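Local coordinates for protein CG1507-PB, isoform B (Drosophila melanogaster, PDB 5FGO) that recognises nucleic acids and unwinds double strands as Pur-alpha, a PUR-family protein whose third repeat is the part present here, at the interface of chains A and B. Residues are numbered along the deposited sequence; one frame, centred on the assembly and turned at random. Chains: chain A/B, CG1507-PB, isoform B.

The three contacts are parts of one two-fold symmetric interface between two copies of Pur-alpha repeat III. Contact 1 sets chain A side chains against the backbone of strand 49-56 of chain B. Contact 2 is the aromatic centre, and contact 3 seats the last part of one helix on the partner's sheet. The C-alpha centres lie about 8 Å (contacts 1 and 2), 12 Å (2 and 3) and 14 Å (1 and 3) apart. A:Phe27, A:Ile42 and B:Ile55 serve contacts 1 and 2; A:Phe29 serves contacts 2 and 3. Each helix 60-72 packs on the other chain's sheet, consistent with an intertwined PUR repeat dimer, probably the biological form.

Contact 1: the interface of chains A and B. Residues chain A 25, 27, 42, 44, 51-53; chain B 52-55.
A:Glu44 and A:Thr51 reach across to the backbone of B:Ser52 to B:Thr54, on strand 49-56 of chain B. The polar contacts use chain A side chains and chain B main chain. A:Glu44 has CG anti to its backbone N (chi1 164°) and runs out extended. The carboxylate oxygen OE1 of A:Glu44 accepts the amide N of B:Thr54 at 2.6 Å, on the syn side and 21° out of the carboxylate plane. The hydroxyl OG1 of A:Thr51 donates to the carbonyl O of B:Ser52 at 2.9 Å, in the carbonyl plane. The side-chain amine NZ of A:Lys25 bonds to the carbonyl O of B:Thr54 at 3.2 Å, from above the carbonyl plane. A:Lys25 is poorly ordered. Within chain A, NZ of A:Lys25 also makes a weak salt bridge to OE2 of A:Glu44 at 3.1 Å. The ring edge of A:Phe27 meets the same B:Thr54 O in plane.

The apolar contacts centre on B:Ile53. CD1 of B:Ile53 meets CD1 of A:Ile53 at 3.8 Å, and the two side chains cross at about a right angle. CD1 of B:Ile53 also lies 4.0 Å from CG2 of A:Ile42. The other branch of B:Ile53, CG2, rests 3.8 Å from CB of A:Glu44.

This patch ties strand 49-56 of one chain to the sheet of the other and so helps hold the two repeats together, probably as the dimer.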
loop_
_atom_site.group_PDB
_atom_site.type_symbol
_atom_site.label_atom_id
_atom_site.label_comp_id
_atom_site.label_asym_id
_atom_site.label_seq_id
_atom_site.Cartn_x
_atom_site.Cartn_y
_atom_site.Cartn_z
ATOM N N LYS A 25 -1.050 11.412 10.222
ATOM C CA LYS A 25 -1.571 10.114 9.847
ATOM C C LYS A 25 -0.885 8.985 10.555
ATOM O O LYS A 25 0.284 9.071 10.925
ATOM C CB LYS A 25 -1.447 9.859 8.339
ATOM C CG LYS A 25 -2.324 10.710 7.443
ATOM C CD LYS A 25 -2.112 10.373 5.962
ATOM C CE LYS A 25 -3.105 11.117 5.085
ATOM N NZ LYS A 25 -2.835 10.882 3.639
ATOM N N PHE A 27 -0.415 4.735 9.947
ATOM C CA PHE A 27 -0.624 3.561 9.134
ATOM C C PHE A 27 -0.446 2.334 10.022
ATOM O O PHE A 27 0.506 2.241 10.799
ATOM C CB PHE A 27 0.371 3.544 7.961
ATOM C CG PHE A 27 0.138 4.652 6.965
ATOM C CD1 PHE A 27 -0.825 4.538 5.982
ATOM C CD2 PHE A 27 0.876 5.829 7.038
ATOM C CE1 PHE A 27 -1.035 5.569 5.090
ATOM C CE2 PHE A 27 0.664 6.850 6.136
ATOM C CZ PHE A 27 -0.291 6.718 5.166
ATOM N N ILE A 42 -3.864 -2.797 5.307
ATOM C CA ILE A 42 -3.209 -1.532 5.575
ATOM C C ILE A 42 -4.232 -0.431 5.785
ATOM O O ILE A 42 -4.887 -0.005 4.845
ATOM C CB ILE A 42 -2.270 -1.108 4.415
ATOM C CG1 ILE A 42 -1.287 -2.208 4.065
ATOM C CG2 ILE A 42 -1.479 0.137 4.758
ATOM C CD1 ILE A 42 -0.360 -1.816 2.892
ATOM N N GLU A 44 -5.273 3.504 6.995
ATOM C CA GLU A 44 -4.845 4.890 7.117
ATOM C C GLU A 44 -5.740 5.644 8.092
ATOM O O GLU A 44 -6.962 5.662 7.919
ATOM C CB GLU A 44 -4.903 5.575 5.761
ATOM C CG GLU A 44 -4.857 7.091 5.807
ATOM C CD GLU A 44 -4.889 7.702 4.409
ATOM O OE1 GLU A 44 -4.644 6.953 3.442
ATOM O OE2 GLU A 44 -5.203 8.906 4.268
ATOM N N THR A 51 -9.364 4.530 6.583
ATOM C CA THR A 51 -9.635 3.718 5.413
ATOM C C THR A 51 -8.621 2.602 5.397
ATOM O O THR A 51 -7.591 2.683 6.051
ATOM C CB THR A 51 -9.535 4.515 4.120
ATOM O OG1 THR A 51 -8.246 5.103 4.040
ATOM C CG2 THR A 51 -10.545 5.622 4.089
ATOM N N SER A 52 -8.939 1.517 4.724
ATOM C CA SER A 52 -8.007 0.424 4.672
ATOM C C SER A 52 -8.129 -0.316 3.344
ATOM O O SER A 52 -9.189 -0.310 2.711
ATOM C CB SER A 52 -8.241 -0.528 5.820
ATOM O OG SER A 52 -9.434 -1.220 5.586
ATOM N N ILE A 53 -7.045 -0.973 2.938
ATOM C CA ILE A 53 -7.056 -1.872 1.795
ATOM C C ILE A 53 -6.563 -3.192 2.311
ATOM O O ILE A 53 -5.825 -3.235 3.294
ATOM C CB ILE A 53 -6.150 -1.397 0.678
ATOM C CG1 ILE A 53 -4.694 -1.295 1.177
ATOM C CG2 ILE A 53 -6.650 -0.086 0.114
ATOM C CD1 ILE A 53 -3.643 -1.038 0.102
ATOM N N SER B 52 -9.425 3.748 -0.764
ATOM C CA SER B 52 -8.018 3.997 -1.074
ATOM C C SER B 52 -7.229 4.440 0.148
ATOM O O SER B 52 -7.799 4.760 1.182
ATOM C CB SER B 52 -7.872 5.041 -2.172
ATOM O OG SER B 52 -8.223 6.331 -1.711
ATOM N N ILE B 53 -5.911 4.366 0.042
ATOM C CA ILE B 53 -5.024 5.021 0.991
ATOM C C ILE B 53 -4.050 5.961 0.285
ATOM O O ILE B 53 -3.752 5.804 -0.894
ATOM C CB ILE B 53 -4.207 4.034 1.803
ATOM C CG1 ILE B 53 -3.396 3.149 0.842
ATOM C CG2 ILE B 53 -5.127 3.245 2.716
ATOM C CD1 ILE B 53 -2.376 2.286 1.507
ATOM N N THR B 54 -3.561 6.938 1.027
ATOM C CA THR B 54 -2.685 7.946 0.484
ATOM C C THR B 54 -1.390 8.028 1.296
ATOM O O THR B 54 -1.391 8.293 2.498
ATOM C CB THR B 54 -3.401 9.296 0.424
ATOM O OG1 THR B 54 -4.274 9.278 -0.701
ATOM C CG2 THR B 54 -2.429 10.415 0.185
ATOM N N ILE B 55 -0.283 7.799 0.600
ATOM C CA ILE B 55 1.025 7.695 1.212
ATOM C C ILE B 55 1.869 8.814 0.688
ATOM O O ILE B 55 2.079 8.896 -0.517
ATOM C CB ILE B 55 1.714 6.374 0.883
ATOM C CG1 ILE B 55 0.788 5.202 1.159
ATOM C CG2 ILE B 55 2.983 6.226 1.669
ATOM C CD1 ILE B 55 1.222 3.932 0.504
#

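Contact 2: the interface of chains A and B. Residues chain A 20, 27, 29, 42, 63, 67, 70; chain B 40, 42, 55, 60, 63-64.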
loop_
_atom_site.group_PDB
_atom_site.type_symbol
_atom_site.label_atom_id
_atom_site.label_comp_id
_atom_site.label_asym_id
_atom_site.label_seq_id
_atom_site.Cartn_x
_atom_site.Cartn_y
_atom_site.Cartn_z
HETATM N N MSE A 20 3.128 2.924 11.687
HETATM C CA MSE A 20 4.033 4.001 11.268
HETATM C C MSE A 20 3.332 5.335 11.264
HETATM O O MSE A 20 2.159 5.418 10.913
HETATM C CB MSE A 20 4.602 3.716 9.885
HETATM C CG MSE A 20 5.482 4.798 9.292
HETATM SE SE MSE A 20 5.856 4.276 7.453
HETATM C CE MSE A 20 4.331 5.049 6.565
ATOM N N PHE A 27 -0.415 4.735 9.947
ATOM C CA PHE A 27 -0.624 3.561 9.134
ATOM C C PHE A 27 -0.446 2.334 10.022
ATOM O O PHE A 27 0.506 2.241 10.799
ATOM C CB PHE A 27 0.371 3.544 7.961
ATOM C CG PHE A 27 0.138 4.652 6.965
ATOM C CD1 PHE A 27 -0.825 4.538 5.982
ATOM C CD2 PHE A 27 0.876 5.829 7.038
ATOM C CE1 PHE A 27 -1.035 5.569 5.090
ATOM C CE2 PHE A 27 0.664 6.850 6.136
ATOM C CZ PHE A 27 -0.291 6.718 5.166
ATOM N N PHE A 29 -0.314 -1.990 9.990
ATOM C CA PHE A 29 -0.181 -3.139 9.145
ATOM C C PHE A 29 -0.592 -4.343 9.949
ATOM O O PHE A 29 0.109 -4.769 10.864
ATOM C CB PHE A 29 1.256 -3.281 8.621
ATOM C CG PHE A 29 1.752 -2.079 7.871
ATOM C CD1 PHE A 29 2.139 -0.927 8.535
ATOM C CD2 PHE A 29 1.783 -2.094 6.478
ATOM C CE1 PHE A 29 2.568 0.176 7.825
ATOM C CE2 PHE A 29 2.210 -1.003 5.765
ATOM C CZ PHE A 29 2.599 0.140 6.431
ATOM N N ILE A 42 -3.864 -2.797 5.307
ATOM C CA ILE A 42 -3.209 -1.532 5.575
ATOM C C ILE A 42 -4.232 -0.431 5.785
ATOM O O ILE A 42 -4.887 -0.005 4.845
ATOM C CB ILE A 42 -2.270 -1.108 4.415
ATOM C CG1 ILE A 42 -1.287 -2.208 4.065
ATOM C CG2 ILE A 42 -1.479 0.137 4.758
ATOM C CD1 ILE A 42 -0.360 -1.816 2.892
ATOM N N PHE A 63 2.756 -6.979 -5.447
ATOM C CA PHE A 63 2.479 -5.696 -4.765
ATOM C C PHE A 63 3.784 -5.017 -4.284
ATOM O O PHE A 63 3.960 -3.795 -4.403
ATOM C CB PHE A 63 1.496 -5.902 -3.608
ATOM C CG PHE A 63 0.956 -4.613 -3.019
ATOM C CD1 PHE A 63 1.660 -3.914 -2.057
ATOM C CD2 PHE A 63 -0.273 -4.103 -3.428
ATOM C CE1 PHE A 63 1.158 -2.733 -1.517
ATOM C CE2 PHE A 63 -0.779 -2.919 -2.888
ATOM C CZ PHE A 63 -0.063 -2.241 -1.927
ATOM N N PHE A 67 5.417 -1.485 -5.806
ATOM C CA PHE A 67 5.736 -0.397 -4.895
ATOM C C PHE A 67 7.208 -0.059 -5.038
ATOM O O PHE A 67 7.585 1.106 -5.088
ATOM C CB PHE A 67 5.404 -0.729 -3.434
ATOM C CG PHE A 67 5.452 0.474 -2.528
ATOM C CD1 PHE A 67 6.657 0.984 -2.078
ATOM C CD2 PHE A 67 4.280 1.094 -2.121
ATOM C CE1 PHE A 67 6.699 2.108 -1.268
ATOM C CE2 PHE A 67 4.311 2.210 -1.289
ATOM C CZ PHE A 67 5.522 2.720 -0.869
ATOM N N TYR A 70 8.126 2.151 -7.943
ATOM C CA TYR A 70 7.819 3.543 -7.638
ATOM C C TYR A 70 8.936 4.131 -6.810
ATOM O O TYR A 70 9.292 5.289 -6.980
ATOM C CB TYR A 70 6.494 3.665 -6.893
ATOM C CG TYR A 70 5.286 3.707 -7.797
ATOM C CD1 TYR A 70 5.092 4.763 -8.676
ATOM C CD2 TYR A 70 4.377 2.668 -7.816
ATOM C CE1 TYR A 70 4.006 4.806 -9.516
ATOM C CE2 TYR A 70 3.300 2.695 -8.662
ATOM C CZ TYR A 70 3.118 3.768 -9.506
ATOM O OH TYR A 70 2.046 3.796 -10.355
HETATM N N MSE B 40 1.374 8.749 -3.126
HETATM C CA MSE B 40 0.898 7.574 -3.837
HETATM C C MSE B 40 -0.482 7.155 -3.309
HETATM O O MSE B 40 -0.646 6.869 -2.126
HETATM C CB MSE B 40 1.881 6.407 -3.691
HETATM C CG MSE B 40 1.535 5.219 -4.570
HETATM SE SE MSE B 40 2.432 3.576 -4.096
HETATM C CE MSE B 40 4.219 4.268 -4.280
ATOM N N ILE B 42 -3.205 4.290 -3.338
ATOM C CA ILE B 42 -3.426 2.909 -3.706
ATOM C C ILE B 42 -4.919 2.618 -3.539
ATOM O O ILE B 42 -5.452 2.640 -2.439
ATOM C CB ILE B 42 -2.576 1.952 -2.870
ATOM C CG1 ILE B 42 -1.141 2.449 -2.821
ATOM C CG2 ILE B 42 -2.666 0.523 -3.412
ATOM C CD1 ILE B 42 -0.233 1.587 -1.999
ATOM N N ILE B 55 -0.283 7.799 0.600
ATOM C CA ILE B 55 1.025 7.695 1.212
ATOM C C ILE B 55 1.869 8.814 0.688
ATOM O O ILE B 55 2.079 8.896 -0.517
ATOM C CB ILE B 55 1.714 6.374 0.883
ATOM C CG1 ILE B 55 0.788 5.202 1.159
ATOM C CG2 ILE B 55 2.983 6.226 1.669
ATOM C CD1 ILE B 55 1.222 3.932 0.504
ATOM N N TRP B 60 7.824 6.489 1.493
ATOM C CA TRP B 60 7.790 5.358 0.545
ATOM C C TRP B 60 8.828 4.281 0.918
ATOM O O TRP B 60 8.539 3.079 0.818
ATOM C CB TRP B 60 8.018 5.822 -0.912
ATOM C CG TRP B 60 6.857 6.621 -1.450
ATOM C CD1 TRP B 60 5.738 6.992 -0.759
ATOM C CD2 TRP B 60 6.666 7.084 -2.796
ATOM N NE1 TRP B 60 4.893 7.698 -1.577
ATOM C CE2 TRP B 60 5.431 7.758 -2.832
ATOM C CE3 TRP B 60 7.420 7.001 -3.969
ATOM C CZ2 TRP B 60 4.935 8.353 -3.989
ATOM C CZ3 TRP B 60 6.924 7.592 -5.130
ATOM C CH2 TRP B 60 5.692 8.257 -5.128
ATOM N N PHE B 63 7.787 2.265 3.962
ATOM C CA PHE B 63 6.790 1.350 3.440
ATOM C C PHE B 63 7.367 0.131 2.719
ATOM O O PHE B 63 7.024 -1.019 2.999
ATOM C CB PHE B 63 5.919 2.116 2.475
ATOM C CG PHE B 63 4.486 2.097 2.811
ATOM C CD1 PHE B 63 3.964 3.023 3.697
ATOM C CD2 PHE B 63 3.641 1.177 2.227
ATOM C CE1 PHE B 63 2.618 3.028 4.004
ATOM C CE2 PHE B 63 2.294 1.176 2.523
ATOM C CZ PHE B 63 1.786 2.094 3.412
ATOM N N ARG B 64 8.276 0.408 1.797
ATOM C CA ARG B 64 8.913 -0.611 1.000
ATOM C C ARG B 64 9.620 -1.625 1.917
ATOM O O ARG B 64 9.588 -2.837 1.657
ATOM C CB ARG B 64 9.868 0.050 0.001
ATOM C CG ARG B 64 10.196 -0.813 -1.221
ATOM C CD ARG B 64 11.448 -1.636 -1.045
ATOM N NE ARG B 64 12.613 -0.776 -0.980
ATOM C CZ ARG B 64 13.366 -0.649 0.102
ATOM N NH1 ARG B 64 13.079 -1.359 1.186
ATOM N NH2 ARG B 64 14.411 0.165 0.093
#
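A:Phe67 and B:Phe63, both on helix 60-72 of their chains, meet at the apolar centre of this pair of PUR repeats. Aromatic side chains carry the contact. The rim of A:Phe67 meets the CB methylene of B:Phe63, with CZ of A:Phe67 3.4 Å from CB of B:Phe63, and the side chains cross at about a right angle. The B:Phe63 ring is held on both faces. A:Phe29 sends its edge against one face, with centroids 5.2 Å apart and planes at 67°. B:Ile55 CD1 covers the opposite face near the rim. The tip of the B:Phe63 ring points at A:Ile42, tip to tip, and one ring face of A:Phe27 lies towards CE1 of B:Phe63.

Two selenomethionines add methyl contacts. B:Met40, bent at chi3, sets its CE over the face of A:Phe67, toward the rim, 3.9 Å from the centroid. CE of B:Met40 lies 3.5 Å from CB of A:Tyr70, and on its own chain it lies over the centre of the B:Trp60 ring. CE of A:Met20 meets CD1 of B:Phe63 at 3.5 Å.

Polar bonding here stays within chain B. The indole NE1 of B:Trp60 donates to the carbonyl O of B:Ile55 at 3.2 Å, nearly straight (175° at H). The carbonyl oxygen is in the indole plane, while NE1 stands above the carbonyl plane, which probably helps fix the rotation of the indole.

Contact 3: the interface of chains A and B. Residues chain A 15, 17-18, 29, 31, 40, 60; chain B 70.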
loop_
_atom_site.group_PDB
_atom_site.type_symbol
_atom_site.label_atom_id
_atom_site.label_comp_id
_atom_site.label_asym_id
_atom_site.label_seq_id
_atom_site.Cartn_x
_atom_site.Cartn_y
_atom_site.Cartn_z
ATOM N N PRO A 15 3.322 -13.951 11.136
ATOM C CA PRO A 15 3.644 -12.530 10.940
ATOM C C PRO A 15 3.281 -11.751 12.193
ATOM O O PRO A 15 2.511 -12.261 13.002
ATOM C CB PRO A 15 2.821 -12.147 9.713
ATOM C CG PRO A 15 2.772 -13.421 8.933
ATOM C CD PRO A 15 2.722 -14.551 9.936
ATOM N N GLU A 17 2.854 -7.764 12.955
ATOM C CA GLU A 17 2.006 -6.537 12.849
ATOM C C GLU A 17 2.702 -5.274 13.350
ATOM O O GLU A 17 3.090 -5.171 14.516
ATOM C CB GLU A 17 0.643 -6.659 13.552
ATOM C CG GLU A 17 -0.294 -7.666 12.888
ATOM C CD GLU A 17 -1.685 -7.657 13.522
ATOM O OE1 GLU A 17 -1.870 -6.842 14.455
ATOM O OE2 GLU A 17 -2.583 -8.435 13.096
ATOM N N ARG A 18 2.712 -4.277 12.459
ATOM C CA ARG A 18 3.421 -3.008 12.603
ATOM C C ARG A 18 2.621 -1.714 12.429
ATOM O O ARG A 18 1.443 -1.733 12.078
ATOM C CB ARG A 18 4.573 -3.039 11.604
ATOM C CG ARG A 18 5.647 -4.048 12.041
ATOM C CD ARG A 18 6.892 -4.093 11.172
ATOM N NE ARG A 18 7.694 -2.880 11.242
ATOM C CZ ARG A 18 8.891 -2.758 10.673
ATOM N NH1 ARG A 18 9.436 -3.803 10.068
ATOM N NH2 ARG A 18 9.568 -1.618 10.764
ATOM N N PHE A 29 -0.314 -1.990 9.990
ATOM C CA PHE A 29 -0.181 -3.139 9.145
ATOM C C PHE A 29 -0.592 -4.343 9.949
ATOM O O PHE A 29 0.109 -4.769 10.864
ATOM C CB PHE A 29 1.256 -3.281 8.621
ATOM C CG PHE A 29 1.752 -2.079 7.871
ATOM C CD1 PHE A 29 2.139 -0.927 8.535
ATOM C CD2 PHE A 29 1.783 -2.094 6.478
ATOM C CE1 PHE A 29 2.568 0.176 7.825
ATOM C CE2 PHE A 29 2.210 -1.003 5.765
ATOM C CZ PHE A 29 2.599 0.140 6.431
ATOM N N ILE A 31 -1.880 -8.451 9.978
ATOM C CA ILE A 31 -1.970 -9.687 9.272
ATOM C C ILE A 31 -3.187 -10.426 9.785
ATOM O O ILE A 31 -3.371 -10.582 10.989
ATOM C CB ILE A 31 -0.715 -10.505 9.465
ATOM C CG1 ILE A 31 0.508 -9.613 9.212
ATOM C CG2 ILE A 31 -0.756 -11.768 8.602
ATOM C CD1 ILE A 31 0.563 -9.028 7.832
HETATM N N MSE A 40 -3.037 -9.159 4.348
HETATM C CA MSE A 40 -2.415 -8.024 5.022
HETATM C C MSE A 40 -3.327 -6.818 4.823
HETATM O O MSE A 40 -3.659 -6.486 3.701
HETATM C CB MSE A 40 -1.005 -7.751 4.467
HETATM C CG MSE A 40 -0.169 -6.731 5.236
HETATM SE SE MSE A 40 1.071 -5.638 4.132
HETATM C CE MSE A 40 -0.227 -5.278 2.778
ATOM N N TRP A 60 1.430 -10.592 -2.501
ATOM C CA TRP A 60 2.367 -9.744 -1.758
ATOM C C TRP A 60 3.613 -9.430 -2.577
ATOM O O TRP A 60 4.093 -8.298 -2.556
ATOM C CB TRP A 60 2.777 -10.363 -0.423
ATOM C CG TRP A 60 1.694 -10.396 0.634
ATOM C CD1 TRP A 60 0.384 -10.005 0.498
ATOM C CD2 TRP A 60 1.853 -10.781 2.010
ATOM N NE1 TRP A 60 -0.283 -10.168 1.692
ATOM C CE2 TRP A 60 0.594 -10.640 2.634
ATOM C CE3 TRP A 60 2.933 -11.254 2.770
ATOM C CZ2 TRP A 60 0.390 -10.960 3.982
ATOM C CZ3 TRP A 60 2.725 -11.566 4.108
ATOM C CH2 TRP A 60 1.470 -11.413 4.700
ATOM N N TYR B 70 7.731 -8.426 5.243
ATOM C CA TYR B 70 6.618 -9.346 5.135
ATOM C C TYR B 70 6.885 -10.392 4.050
ATOM O O TYR B 70 6.609 -11.572 4.251
ATOM C CB TYR B 70 5.310 -8.597 4.873
ATOM C CG TYR B 70 4.702 -8.039 6.152
ATOM C CD1 TYR B 70 4.376 -8.881 7.199
ATOM C CD2 TYR B 70 4.431 -6.690 6.294
ATOM C CE1 TYR B 70 3.845 -8.393 8.361
ATOM C CE2 TYR B 70 3.877 -6.201 7.438
ATOM C CZ TYR B 70 3.587 -7.058 8.478
ATOM O OH TYR B 70 3.049 -6.592 9.659
#
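Near the end of helix 60-72 of chain B, B:Tyr70 lies across the surface of the partner PUR repeat formed by strands 18-22, 25-33 and 38-46, residues 15 and 17 and A:Trp60. Of the residues here, B:Tyr70 buries the most surface, 105 Å². Its CG is anti to the carbonyl carbon (chi1 -82°), which directs the phenol over the partner's sheet.

The phenol lies with one face against chain A. CD1 of A:Ile31 sits over that face near the rim, 3.4 Å from CE1 of B:Tyr70. CB of A:Phe29 stands 4.1 Å from CE2 of B:Tyr70, on the other ring branch. The selenium of A:Met40, a selenomethionine, is 4.1 Å from CD2 of B:Tyr70. At the root of the side chain, A:Trp60 crosses it obliquely, with indole CZ3 4.0 Å from CB of B:Tyr70. CB of A:Pro15 approaches CE1 more loosely.

The hydroxyl OH of B:Tyr70 sits beside the main chain of A:Glu17 and A:Arg18, 3.4 Å from CA of A:Glu17. No nitrogen or oxygen of chain A is close enough to bond it, so the contact appears to rest on apolar packing. The surface beneath may be braced within chain A. The backbone N of A:Ile31 donates to carboxylate OE2 of the poorly ordered A:Glu17 at 3.2 Å, with 137° at H, from above the carboxylate plane.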